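Local coordinates for endoglucanase (Clostridium thermocellum, PDB 2E4T), which hydrolyses internal beta-1,4-glucosidic bonds of cellulose and probably xyloglucan, this chain being its family 44 glycoside hydrolase part, at residues N171-N185 with V218-A231. Sequence-based numbering, arbitrary orientation.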
loop_
_atom_site.group_PDB
_atom_site.type_symbol
_atom_site.label_atom_id
_atom_site.label_comp_id
_atom_site.label_asym_id
_atom_site.label_seq_id
_atom_site.Cartn_x
_atom_site.Cartn_y
_atom_site.Cartn_z
ATOM N N ASN A 171 -9.297 -16.786 13.310
ATOM C CA ASN A 171 -9.913 -15.688 12.608
ATOM C C ASN A 171 -9.080 -14.402 12.752
ATOM O O ASN A 171 -8.085 -14.331 13.508
ATOM C CB ASN A 171 -11.375 -15.542 12.999
ATOM C CG ASN A 171 -11.579 -15.014 14.427
ATOM O OD1 ASN A 171 -10.928 -14.080 14.833
ATOM N ND2 ASN A 171 -12.387 -15.692 15.233
ATOM N N ALA A 172 -9.527 -13.362 12.035
ATOM C CA ALA A 172 -8.775 -12.111 11.980
ATOM C C ALA A 172 -8.632 -11.405 13.309
ATOM O O ALA A 172 -7.786 -10.499 13.418
ATOM C CB ALA A 172 -9.426 -11.175 10.992
ATOM N N SER A 173 -9.451 -11.758 14.312
ATOM C CA SER A 173 -9.327 -11.132 15.638
ATOM C C SER A 173 -8.271 -11.797 16.510
ATOM O O SER A 173 -8.025 -11.297 17.602
ATOM C CB SER A 173 -10.640 -11.136 16.377
ATOM O OG SER A 173 -10.972 -12.418 16.923
ATOM N N THR A 174 -7.675 -12.898 16.047
ATOM C CA THR A 174 -6.720 -13.661 16.825
ATOM C C THR A 174 -5.300 -13.269 16.452
ATOM O O THR A 174 -5.073 -12.686 15.374
ATOM C CB THR A 174 -6.921 -15.167 16.644
ATOM O OG1 THR A 174 -6.487 -15.567 15.346
ATOM C CG2 THR A 174 -8.388 -15.586 16.883
ATOM N N PRO A 175 -4.303 -13.629 17.288
ATOM C CA PRO A 175 -2.978 -13.145 17.046
ATOM C C PRO A 175 -2.343 -13.553 15.713
ATOM O O PRO A 175 -1.524 -12.804 15.191
ATOM C CB PRO A 175 -2.174 -13.685 18.262
ATOM C CG PRO A 175 -3.194 -13.688 19.383
ATOM C CD PRO A 175 -4.453 -14.178 18.649
ATOM N N THR A 176 -2.662 -14.725 15.188
ATOM C CA THR A 176 -2.075 -15.232 13.949
ATOM C C THR A 176 -3.042 -15.198 12.784
ATOM O O THR A 176 -2.703 -15.661 11.679
ATOM C CB THR A 176 -1.496 -16.631 14.070
ATOM O OG1 THR A 176 -2.467 -17.559 14.479
ATOM C CG2 THR A 176 -0.379 -16.694 15.075
ATOM N N GLY A 177 -4.249 -14.661 12.956
ATOM C CA GLY A 177 -5.180 -14.682 11.864
ATOM C C GLY A 177 -4.756 -13.768 10.744
ATOM O O GLY A 177 -4.101 -12.736 10.943
ATOM N N ILE A 178 -5.208 -14.102 9.538
ATOM C CA ILE A 178 -5.062 -13.204 8.381
ATOM C C ILE A 178 -6.108 -12.098 8.536
ATOM O O ILE A 178 -7.314 -12.332 8.674
ATOM C CB ILE A 178 -5.263 -14.008 7.091
ATOM C CG1 ILE A 178 -4.010 -14.903 6.930
ATOM C CG2 ILE A 178 -5.467 -13.077 5.896
ATOM C CD1 ILE A 178 -4.174 -16.018 5.924
ATOM N N LYS A 179 -5.636 -10.835 8.553
ATOM C CA LYS A 179 -6.503 -9.723 8.914
ATOM C C LYS A 179 -7.345 -9.179 7.789
ATOM O O LYS A 179 -8.433 -8.641 8.049
ATOM C CB LYS A 179 -5.705 -8.590 9.586
ATOM C CG LYS A 179 -5.278 -8.876 10.986
ATOM C CD LYS A 179 -4.466 -7.652 11.561
ATOM C CE LYS A 179 -4.142 -7.707 13.025
ATOM N NZ LYS A 179 -3.157 -8.762 13.322
ATOM N N GLY A 180 -6.859 -9.282 6.540
ATOM C CA GLY A 180 -7.560 -8.655 5.446
ATOM C C GLY A 180 -7.568 -9.487 4.190
ATOM O O GLY A 180 -6.655 -10.283 3.949
ATOM N N TYR A 181 -8.631 -9.260 3.388
ATOM C CA TYR A 181 -8.756 -9.866 2.085
ATOM C C TYR A 181 -9.089 -8.792 1.088
ATOM O O TYR A 181 -9.887 -7.879 1.345
ATOM C CB TYR A 181 -9.879 -10.928 2.068
ATOM C CG TYR A 181 -9.581 -12.094 2.987
ATOM C CD1 TYR A 181 -8.718 -13.106 2.596
ATOM C CD2 TYR A 181 -10.101 -12.124 4.283
ATOM C CE1 TYR A 181 -8.400 -14.171 3.464
ATOM C CE2 TYR A 181 -9.774 -13.143 5.156
ATOM C CZ TYR A 181 -8.902 -14.166 4.761
ATOM O OH TYR A 181 -8.553 -15.208 5.581
ATOM N N SER A 182 -8.495 -8.923 -0.124
ATOM C CA SER A 182 -8.773 -8.000 -1.219
ATOM C C SER A 182 -9.720 -8.624 -2.234
ATOM O O SER A 182 -9.628 -9.833 -2.531
ATOM C CB SER A 182 -7.442 -7.662 -1.921
ATOM O OG SER A 182 -7.568 -6.808 -3.040
ATOM N N ILE A 183 -10.585 -7.768 -2.788
ATOM C CA ILE A 183 -11.477 -8.166 -3.885
ATOM C C ILE A 183 -10.628 -8.119 -5.206
ATOM O O ILE A 183 -10.663 -7.167 -5.972
ATOM C CB ILE A 183 -12.697 -7.273 -3.956
ATOM C CG1 ILE A 183 -13.447 -7.252 -2.617
ATOM C CG2 ILE A 183 -13.662 -7.827 -5.023
ATOM C CD1 ILE A 183 -14.395 -6.162 -2.423
ATOM N N ASP A 184 -9.831 -9.169 -5.393
ATOM C CA ASP A 184 -9.038 -9.274 -6.632
ATOM C C ASP A 184 -8.062 -8.086 -6.751
ATOM O O ASP A 184 -7.571 -7.568 -5.724
ATOM C CB ASP A 184 -9.976 -9.500 -7.840
ATOM C CG ASP A 184 -9.381 -10.296 -8.973
ATOM O OD1 ASP A 184 -8.480 -9.747 -9.659
ATOM O OD2 ASP A 184 -9.823 -11.461 -9.188
ATOM N N ASN A 185 -7.742 -7.746 -7.990
ATOM C CA ASN A 185 -6.662 -6.822 -8.286
ATOM C C ASN A 185 -7.023 -6.122 -9.608
ATOM O O ASN A 185 -7.303 -6.771 -10.599
ATOM C CB ASN A 185 -5.360 -7.632 -8.537
ATOM C CG ASN A 185 -4.176 -6.711 -8.785
ATOM O OD1 ASN A 185 -3.771 -5.932 -7.864
ATOM N ND2 ASN A 185 -3.661 -6.715 -10.007
ATOM N N VAL A 218 -17.224 -13.877 2.603
ATOM C CA VAL A 218 -16.070 -13.888 3.511
ATOM C C VAL A 218 -16.516 -13.637 4.946
ATOM O O VAL A 218 -16.072 -14.329 5.872
ATOM C CB VAL A 218 -15.038 -12.805 3.073
ATOM C CG1 VAL A 218 -13.935 -12.651 4.136
ATOM C CG2 VAL A 218 -14.466 -13.137 1.734
ATOM N N LYS A 219 -17.367 -12.620 5.140
ATOM C CA LYS A 219 -17.737 -12.214 6.511
ATOM C C LYS A 219 -18.612 -13.243 7.210
ATOM O O LYS A 219 -18.657 -13.235 8.438
ATOM C CB LYS A 219 -18.332 -10.824 6.497
ATOM C CG LYS A 219 -17.190 -9.820 6.185
ATOM C CD LYS A 219 -17.668 -8.400 6.150
ATOM C CE LYS A 219 -16.553 -7.430 6.006
ATOM N NZ LYS A 219 -15.951 -6.871 7.168
ATOM N N LYS A 220 -19.300 -14.128 6.465
ATOM C CA LYS A 220 -19.989 -15.238 7.122
ATOM C C LYS A 220 -18.999 -16.216 7.750
ATOM O O LYS A 220 -19.307 -16.854 8.780
ATOM C CB LYS A 220 -20.892 -15.944 6.138
ATOM C CG LYS A 220 -22.160 -15.233 5.885
ATOM C CD LYS A 220 -23.245 -16.083 5.376
ATOM C CE LYS A 220 -23.263 -16.048 3.888
ATOM N NZ LYS A 220 -24.400 -16.924 3.393
ATOM N N VAL A 221 -17.807 -16.352 7.157
ATOM C CA VAL A 221 -16.786 -17.266 7.693
ATOM C C VAL A 221 -15.954 -16.560 8.769
ATOM O O VAL A 221 -15.653 -17.152 9.816
ATOM C CB VAL A 221 -15.855 -17.768 6.561
ATOM C CG1 VAL A 221 -14.761 -18.656 7.105
ATOM C CG2 VAL A 221 -16.700 -18.494 5.508
ATOM N N ASP A 222 -15.542 -15.313 8.497
ATOM C CA ASP A 222 -14.700 -14.542 9.405
ATOM C C ASP A 222 -15.296 -13.159 9.542
ATOM O O ASP A 222 -14.988 -12.251 8.757
ATOM C CB ASP A 222 -13.250 -14.446 8.947
ATOM C CG ASP A 222 -12.371 -13.836 10.004
ATOM O OD1 ASP A 222 -12.919 -13.216 10.970
ATOM O OD2 ASP A 222 -11.121 -13.959 9.873
ATOM N N PRO A 223 -16.172 -12.963 10.540
ATOM C CA PRO A 223 -16.815 -11.665 10.705
ATOM C C PRO A 223 -15.838 -10.551 11.025
ATOM O O PRO A 223 -16.251 -9.362 10.982
ATOM C CB PRO A 223 -17.785 -11.886 11.886
ATOM C CG PRO A 223 -17.900 -13.370 12.055
ATOM C CD PRO A 223 -16.676 -13.978 11.488
ATOM N N TYR A 224 -14.613 -10.897 11.426
ATOM C CA TYR A 224 -13.637 -9.901 11.860
ATOM C C TYR A 224 -12.699 -9.507 10.727
ATOM O O TYR A 224 -11.892 -8.562 10.888
ATOM C CB TYR A 224 -12.789 -10.477 13.023
ATOM C CG TYR A 224 -13.704 -10.928 14.128
ATOM C CD1 TYR A 224 -14.315 -10.042 14.975
ATOM C CD2 TYR A 224 -13.995 -12.272 14.292
ATOM C CE1 TYR A 224 -15.223 -10.511 15.964
ATOM C CE2 TYR A 224 -14.866 -12.771 15.269
ATOM C CZ TYR A 224 -15.499 -11.873 16.073
ATOM O OH TYR A 224 -16.372 -12.305 17.049
ATOM N N ALA A 225 -12.741 -10.205 9.595
ATOM C CA ALA A 225 -11.802 -9.911 8.506
ATOM C C ALA A 225 -12.188 -8.601 7.825
ATOM O O ALA A 225 -13.382 -8.305 7.658
ATOM C CB ALA A 225 -11.825 -11.067 7.510
ATOM N N GLU A 226 -11.172 -7.863 7.399
ATOM C CA GLU A 226 -11.397 -6.594 6.698
ATOM C C GLU A 226 -11.381 -6.831 5.200
ATOM O O GLU A 226 -10.459 -7.499 4.692
ATOM C CB GLU A 226 -10.309 -5.591 7.101
ATOM C CG GLU A 226 -10.544 -5.106 8.506
ATOM C CD GLU A 226 -9.503 -4.118 9.007
ATOM O OE1 GLU A 226 -8.292 -4.301 8.758
ATOM O OE2 GLU A 226 -9.898 -3.145 9.653
ATOM N N ILE A 227 -12.365 -6.244 4.523
ATOM C CA ILE A 227 -12.449 -6.322 3.062
ATOM C C ILE A 227 -11.937 -5.034 2.455
ATOM O O ILE A 227 -12.361 -3.912 2.802
ATOM C CB ILE A 227 -13.941 -6.588 2.651
ATOM C CG1 ILE A 227 -14.341 -8.008 3.025
ATOM C CG2 ILE A 227 -14.143 -6.284 1.166
ATOM C CD1 ILE A 227 -13.698 -9.097 2.058
ATOM N N PHE A 228 -10.998 -5.223 1.501
ATOM C CA PHE A 228 -10.334 -4.156 0.770
ATOM C C PHE A 228 -10.808 -4.173 -0.689
ATOM O O PHE A 228 -10.841 -5.247 -1.321
ATOM C CB PHE A 228 -8.799 -4.426 0.721
ATOM C CG PHE A 228 -8.050 -4.229 2.010
ATOM C CD1 PHE A 228 -8.348 -4.965 3.151
ATOM C CD2 PHE A 228 -6.997 -3.316 2.061
ATOM C CE1 PHE A 228 -7.615 -4.803 4.319
ATOM C CE2 PHE A 228 -6.248 -3.170 3.228
ATOM C CZ PHE A 228 -6.575 -3.915 4.374
ATOM N N GLY A 229 -11.105 -2.991 -1.232
ATOM C CA GLY A 229 -11.368 -2.896 -2.648
ATOM C C GLY A 229 -11.446 -1.434 -3.033
ATOM O O GLY A 229 -11.549 -0.563 -2.157
ATOM N N PRO A 230 -11.374 -1.139 -4.343
ATOM C CA PRO A 230 -11.354 -2.094 -5.448
ATOM C C PRO A 230 -9.977 -2.456 -6.002
ATOM O O PRO A 230 -9.904 -3.132 -7.026
ATOM C CB PRO A 230 -12.261 -1.428 -6.549
ATOM C CG PRO A 230 -12.545 -0.014 -6.049
ATOM C CD PRO A 230 -11.598 0.227 -4.845
ATOM N N ALA A 231 -8.893 -1.979 -5.343
ATOM C CA ALA A 231 -7.521 -2.258 -5.832
ATOM C C ALA A 231 -7.341 -1.662 -7.236
ATOM O O ALA A 231 -6.779 -2.282 -8.150
ATOM C CB ALA A 231 -7.161 -3.730 -5.774
HETATM O O HOH W 1 -8.984 -14.530 8.232
HETATM O O HOH W 2 -9.233 -7.653 10.544
HETATM O O HOH W 3 -12.021 -4.973 -6.953
#
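Tyr181 and Ile227 sit side by side on neighbouring parallel strands, 180-183 and 226-231, and both side chains go to the sheet face covered by helices. Four backbone hydrogen bonds join the strands, running in turn from Glu226 N to Lys179 O, Tyr181 N to Glu226 O, Phe228 N to Tyr181 O and Ile183 N to Phe228 O.

The Tyr181 side chain can be followed outward. Its CB lies 4.2 Å from CD1 of Ile227. CG stands anti to the carbonyl carbon (chi1 -64°), which carries the ring back toward the start of the strands. There CE2 meets Ala225 CB at 3.7 Å, the methyl lying at the ring edge and in its plane, while CD2 touches Val218 CG1 at 3.9 Å. At the tip, OH donates to a water that in turn donates to Ile178 O and Asp222 OD2. Val162 and Leu165 of helix 158-169 also pack on this tyrosine. Farther along the same face, Ile183 CD1 touches Ile227 CG2 at 3.6 Å, the two side chains crossing at about a right angle.

Asp222 ties the loops together: OD2 uses its syn lone pair to accept from Ala172 N at 2.8 Å, and OD1 takes Tyr224 N from above the carboxylate plane in an Asx turn. Over one face of the Tyr224 ring rests Ser173 CB, 4.2 Å from the centroid, a CH-pi contact; the Asn171 amide meets CD2 and CE2 of the ring at a slant, the two planes 36° apart.

On the other sheet face, Phe228 CE1 approaches Gly180 CA, with Leu106 and Val279 against the ring. Strand 180-183, helix 204-221 and strand 226-232 thus form a beta-alpha-beta crossover between adjacent parallel strands, the repeating element of the TIM-like barrel in this glycoside hydrolase.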